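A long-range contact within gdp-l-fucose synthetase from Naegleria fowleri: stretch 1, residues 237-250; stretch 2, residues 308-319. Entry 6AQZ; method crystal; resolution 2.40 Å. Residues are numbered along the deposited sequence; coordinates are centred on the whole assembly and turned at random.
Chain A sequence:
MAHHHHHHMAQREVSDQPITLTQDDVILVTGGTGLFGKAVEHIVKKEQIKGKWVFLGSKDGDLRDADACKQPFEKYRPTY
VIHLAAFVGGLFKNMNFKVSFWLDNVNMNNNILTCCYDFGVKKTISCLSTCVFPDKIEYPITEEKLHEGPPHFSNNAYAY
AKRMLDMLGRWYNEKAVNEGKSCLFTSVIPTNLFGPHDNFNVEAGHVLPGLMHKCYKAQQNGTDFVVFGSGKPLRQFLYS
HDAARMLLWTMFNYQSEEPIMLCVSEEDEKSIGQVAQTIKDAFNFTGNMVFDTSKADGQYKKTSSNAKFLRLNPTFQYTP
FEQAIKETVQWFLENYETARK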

# COMPACT_ATOMS: atom_id res chain seq x y z
N PHE A 237 16.40 12.88 -18.80
CA PHE A 237 15.27 12.79 -19.74
C PHE A 237 15.49 11.63 -20.69
O PHE A 237 16.54 11.54 -21.34
CB PHE A 237 15.10 14.08 -20.56
CG PHE A 237 14.68 15.28 -19.75
CD1 PHE A 237 13.36 15.45 -19.36
CD2 PHE A 237 15.62 16.22 -19.35
CE1 PHE A 237 12.97 16.55 -18.62
CE2 PHE A 237 15.25 17.32 -18.60
CZ PHE A 237 13.92 17.48 -18.23
N LEU A 238 14.49 10.74 -20.79
CA LEU A 238 14.61 9.54 -21.61
C LEU A 238 13.62 9.59 -22.75
O LEU A 238 12.41 9.69 -22.51
CB LEU A 238 14.41 8.27 -20.77
CG LEU A 238 14.61 6.94 -21.50
CD1 LEU A 238 16.05 6.86 -22.06
CD2 LEU A 238 14.32 5.77 -20.55
N TYR A 239 14.13 9.53 -23.98
CA TYR A 239 13.28 9.48 -25.17
C TYR A 239 12.39 8.24 -25.14
O TYR A 239 12.88 7.12 -24.95
CB TYR A 239 14.15 9.46 -26.43
CG TYR A 239 13.43 9.65 -27.75
CD1 TYR A 239 12.25 10.38 -27.83
CD2 TYR A 239 13.95 9.11 -28.93
CE1 TYR A 239 11.60 10.56 -29.05
CE2 TYR A 239 13.32 9.29 -30.16
CZ TYR A 239 12.14 10.02 -30.21
OH TYR A 239 11.49 10.20 -31.41
N SER A 240 11.10 8.43 -25.39
CA SER A 240 10.17 7.31 -25.30
C SER A 240 10.53 6.17 -26.25
O SER A 240 10.33 5.00 -25.89
CB SER A 240 8.75 7.81 -25.54
OG SER A 240 8.62 8.29 -26.86
N HIS A 241 11.05 6.46 -27.45
CA HIS A 241 11.44 5.35 -28.32
C HIS A 241 12.60 4.55 -27.72
O HIS A 241 12.63 3.32 -27.81
CB HIS A 241 11.79 5.86 -29.71
CG HIS A 241 10.63 6.43 -30.46
ND1 HIS A 241 10.74 6.95 -31.73
CD2 HIS A 241 9.33 6.56 -30.11
CE1 HIS A 241 9.55 7.37 -32.13
NE2 HIS A 241 8.68 7.16 -31.16
N ASP A 242 13.56 5.24 -27.09
CA ASP A 242 14.61 4.53 -26.38
C ASP A 242 14.05 3.72 -25.21
O ASP A 242 14.41 2.55 -25.02
CB ASP A 242 15.66 5.52 -25.88
CG ASP A 242 16.48 6.11 -26.98
OD1 ASP A 242 16.38 5.65 -28.15
OD2 ASP A 242 17.25 7.04 -26.66
N ALA A 243 13.15 4.32 -24.42
CA ALA A 243 12.53 3.59 -23.32
C ALA A 243 11.81 2.35 -23.82
O ALA A 243 11.84 1.29 -23.17
CB ALA A 243 11.56 4.49 -22.55
N ALA A 244 11.16 2.46 -24.99
CA ALA A 244 10.45 1.32 -25.57
C ALA A 244 11.41 0.18 -25.94
O ALA A 244 11.05 -0.99 -25.83
CB ALA A 244 9.66 1.78 -26.81
N ARG A 245 12.60 0.51 -26.46
CA ARG A 245 13.59 -0.51 -26.77
C ARG A 245 14.14 -1.16 -25.49
O ARG A 245 14.31 -2.38 -25.42
CB ARG A 245 14.73 0.08 -27.62
CG ARG A 245 14.32 0.44 -29.05
CD ARG A 245 15.52 0.77 -29.92
NE ARG A 245 16.12 2.03 -29.52
CZ ARG A 245 17.39 2.21 -29.15
NH1 ARG A 245 18.24 1.18 -29.11
NH2 ARG A 245 17.80 3.43 -28.82
N MET A 246 14.40 -0.34 -24.46
CA MET A 246 14.83 -0.87 -23.18
C MET A 246 13.75 -1.74 -22.56
O MET A 246 14.04 -2.79 -21.98
CB MET A 246 15.16 0.29 -22.24
CG MET A 246 16.20 1.20 -22.81
SD MET A 246 16.35 2.76 -21.93
CE MET A 246 17.43 2.30 -20.58
N LEU A 247 12.49 -1.32 -22.69
CA LEU A 247 11.40 -2.15 -22.18
C LEU A 247 11.32 -3.46 -22.95
O LEU A 247 11.10 -4.52 -22.35
CB LEU A 247 10.07 -1.39 -22.25
CG LEU A 247 8.73 -2.07 -21.93
CD1 LEU A 247 8.68 -2.61 -20.47
CD2 LEU A 247 7.61 -1.08 -22.12
N LEU A 248 11.47 -3.40 -24.28
CA LEU A 248 11.40 -4.63 -25.07
C LEU A 248 12.57 -5.56 -24.76
O LEU A 248 12.39 -6.78 -24.65
CB LEU A 248 11.32 -4.30 -26.55
CG LEU A 248 9.93 -3.71 -26.86
CD1 LEU A 248 9.86 -3.15 -28.28
CD2 LEU A 248 8.80 -4.71 -26.59
N TRP A 249 13.78 -5.02 -24.62
CA TRP A 249 14.89 -5.84 -24.14
C TRP A 249 14.54 -6.52 -22.81
O TRP A 249 14.82 -7.70 -22.61
CB TRP A 249 16.15 -4.98 -24.01
CG TRP A 249 17.28 -5.71 -23.41
CD1 TRP A 249 18.27 -6.38 -24.06
CD2 TRP A 249 17.55 -5.87 -22.01
NE1 TRP A 249 19.14 -6.96 -23.17
CE2 TRP A 249 18.73 -6.65 -21.89
CE3 TRP A 249 16.91 -5.43 -20.84
CZ2 TRP A 249 19.28 -7.00 -20.66
CZ3 TRP A 249 17.46 -5.79 -19.60
CH2 TRP A 249 18.63 -6.57 -19.53
N THR A 250 13.92 -5.78 -21.89
CA THR A 250 13.54 -6.33 -20.59
C THR A 250 12.60 -7.52 -20.75
O THR A 250 12.81 -8.57 -20.15
CB THR A 250 12.92 -5.22 -19.73
OG1 THR A 250 13.90 -4.20 -19.48
CG2 THR A 250 12.40 -5.74 -18.39
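Stretch 2 (308-319) KFLRLNPTFQYT

From Asn-313 to Tyr-318 the chain of stretch 2 lies along one side of helix 240-250 and runs against its direction: the CA atoms of Trp-249 and Asn-313 are 8.7 Å apart, those of Met-246 and Phe-316 8.3 Å, and those of Asp-242 and Tyr-318 6.3 Å, so the later part of the segment comes closest to the beginning of the helix. Stretch 2 opens with the last turn of a helix, residues 308-312, whose axis passes 12.5 Å from that of helix 240-250 at a crossing angle of 62°. Asn-313 leaves helical phi/psi, a type I turn from Asn-313 to Phe-316 redirects the chain, with Phe-316 N hydrogen-bonded to Asn-313 O at 3.3 Å, and residues 316-319 continue with extended backbone angles. Together the two stretches bury 642 Å².

Polar contacts gather where this extended segment meets the first turns of the helix. Asp-242 (chi1 m) receives two hydrogen bonds from Thr-319, one from N to OD2 and one from OG1 to OD1, both 2.8 Å, so that each carboxylate oxygen takes one donor of the same residue. Arg-245 reaches a backbone carbonyl: its NH2 donates to Gln-317 O at 2.7 Å, and its NH1 adds a weak bond to the same oxygen at 3.2 Å. The guanidinium is held by a salt bridge within its own helix, Arg-245 NH2 to Asp-242 OD1 at 2.7 Å, which links the two polar anchors. Phe-316 CE1 lies over one face of the guanidinium, 3.4 Å from Arg-245 NH1.

Apolar packing centres on Met-246, which touches three aromatic residues. Its CG is 3.4 Å from Phe-316 CZ and 3.7 Å from Phe-309 CZ; its CE sits over the Phe-309 face, 3.7 Å from the ring centroid and only 10° off the normal, a CH-pi contact, and also lies 4.0 Å from Tyr-318 CE1. Met-246 SD is 4.8 Å from the centroid of the Phe-316 ring and 4.9 Å from that of Phe-309. From the strand, Leu-238 CD1 meets Tyr-318 CE1 at 4.0 Å.

Aromatic contacts close the other end. Phe-309 turns its edge to the face of Trp-249, with the centroids of its ring and the indole six-membered ring 5.2 Å apart and the planes at 67°. Leu-312 CB packs 3.8 Å from Trp-249 CH2. Asn-313 lies over one face of the indole, at its five-membered ring: its CB is 4.2 Å from the centroid of the Trp-249 five-membered ring, and its ND2 is 3.2 Å from Trp-249 CD1.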

# COMPACT_ATOMS: atom_id res chain seq x y z
N LYS A 308 22.29 -0.75 -13.28
CA LYS A 308 21.84 -2.11 -13.53
C LYS A 308 21.67 -2.39 -15.03
O LYS A 308 22.18 -3.39 -15.55
CB LYS A 308 20.55 -2.40 -12.76
CG LYS A 308 20.06 -3.80 -13.02
CD LYS A 308 19.54 -4.47 -11.78
CE LYS A 308 18.16 -4.00 -11.43
NZ LYS A 308 17.58 -4.81 -10.34
N PHE A 309 20.96 -1.51 -15.73
CA PHE A 309 20.77 -1.68 -17.16
C PHE A 309 22.10 -1.56 -17.90
O PHE A 309 22.37 -2.32 -18.84
CB PHE A 309 19.76 -0.65 -17.68
CG PHE A 309 19.34 -0.88 -19.08
CD1 PHE A 309 20.10 -0.39 -20.13
CD2 PHE A 309 18.21 -1.63 -19.36
CE1 PHE A 309 19.71 -0.61 -21.45
CE2 PHE A 309 17.82 -1.86 -20.69
CZ PHE A 309 18.58 -1.35 -21.73
N LEU A 310 22.95 -0.63 -17.47
CA LEU A 310 24.26 -0.49 -18.10
C LEU A 310 25.10 -1.75 -17.90
O LEU A 310 25.86 -2.14 -18.79
CB LEU A 310 24.96 0.74 -17.53
CG LEU A 310 26.39 0.92 -18.04
CD1 LEU A 310 26.35 1.41 -19.48
CD2 LEU A 310 27.13 1.87 -17.15
N ARG A 311 24.99 -2.38 -16.74
CA ARG A 311 25.72 -3.62 -16.50
C ARG A 311 25.08 -4.79 -17.23
O ARG A 311 25.79 -5.68 -17.72
CB ARG A 311 25.82 -3.86 -14.99
CG ARG A 311 26.07 -5.30 -14.58
CD ARG A 311 26.25 -5.46 -13.05
NE ARG A 311 24.99 -5.31 -12.30
CZ ARG A 311 24.06 -6.26 -12.22
NH1 ARG A 311 24.24 -7.42 -12.84
NH2 ARG A 311 22.96 -6.06 -11.52
N LEU A 312 23.75 -4.82 -17.33
CA LEU A 312 23.10 -5.97 -17.95
C LEU A 312 23.06 -5.86 -19.47
O LEU A 312 23.05 -6.88 -20.17
CB LEU A 312 21.69 -6.15 -17.40
CG LEU A 312 21.75 -6.68 -15.96
CD1 LEU A 312 20.38 -6.98 -15.41
CD2 LEU A 312 22.65 -7.93 -15.94
N ASN A 313 23.09 -4.65 -20.02
CA ASN A 313 23.00 -4.43 -21.46
C ASN A 313 24.00 -3.36 -21.85
O ASN A 313 23.64 -2.24 -22.22
CB ASN A 313 21.56 -4.05 -21.84
CG ASN A 313 21.30 -4.09 -23.34
OD1 ASN A 313 22.17 -4.47 -24.13
ND2 ASN A 313 20.07 -3.75 -23.72
N PRO A 314 25.30 -3.68 -21.78
CA PRO A 314 26.32 -2.64 -21.99
C PRO A 314 26.37 -2.07 -23.39
O PRO A 314 26.75 -0.90 -23.54
CB PRO A 314 27.64 -3.35 -21.62
CG PRO A 314 27.36 -4.82 -21.79
CD PRO A 314 25.91 -4.98 -21.39
N THR A 315 25.95 -2.81 -24.43
CA THR A 315 26.05 -2.28 -25.78
C THR A 315 24.83 -1.44 -26.20
O THR A 315 24.72 -1.09 -27.37
CB THR A 315 26.20 -3.39 -26.83
OG1 THR A 315 25.02 -4.19 -26.84
CG2 THR A 315 27.46 -4.24 -26.62
N PHE A 316 23.94 -1.10 -25.27
CA PHE A 316 22.74 -0.37 -25.67
C PHE A 316 23.09 1.04 -26.15
O PHE A 316 23.87 1.75 -25.51
CB PHE A 316 21.74 -0.30 -24.53
CG PHE A 316 20.46 0.38 -24.91
CD1 PHE A 316 19.46 -0.34 -25.54
CD2 PHE A 316 20.26 1.72 -24.63
CE1 PHE A 316 18.26 0.27 -25.88
CE2 PHE A 316 19.07 2.33 -24.96
CZ PHE A 316 18.06 1.61 -25.60
N GLN A 317 22.49 1.43 -27.27
CA GLN A 317 22.74 2.72 -27.91
C GLN A 317 21.53 3.63 -27.70
O GLN A 317 20.39 3.23 -28.01
CB GLN A 317 23.01 2.55 -29.40
CG GLN A 317 24.25 1.72 -29.73
CD GLN A 317 25.55 2.48 -29.51
OE1 GLN A 317 25.74 3.13 -28.48
NE2 GLN A 317 26.45 2.39 -30.48
N TYR A 318 21.76 4.80 -27.12
CA TYR A 318 20.73 5.82 -26.94
C TYR A 318 20.62 6.72 -28.18
O TYR A 318 21.55 6.84 -28.99
CB TYR A 318 21.03 6.68 -25.71
CG TYR A 318 20.95 6.00 -24.36
CD1 TYR A 318 19.72 5.67 -23.79
CD2 TYR A 318 22.09 5.73 -23.62
CE1 TYR A 318 19.63 5.06 -22.54
CE2 TYR A 318 22.02 5.12 -22.36
CZ TYR A 318 20.79 4.78 -21.83
OH TYR A 318 20.71 4.18 -20.58
N THR A 319 19.46 7.36 -28.32
CA THR A 319 19.29 8.45 -29.28
C THR A 319 19.85 9.74 -28.68
O THR A 319 19.52 10.07 -27.54
CB THR A 319 17.81 8.68 -29.63
OG1 THR A 319 17.21 7.48 -30.12
CG2 THR A 319 17.66 9.81 -30.67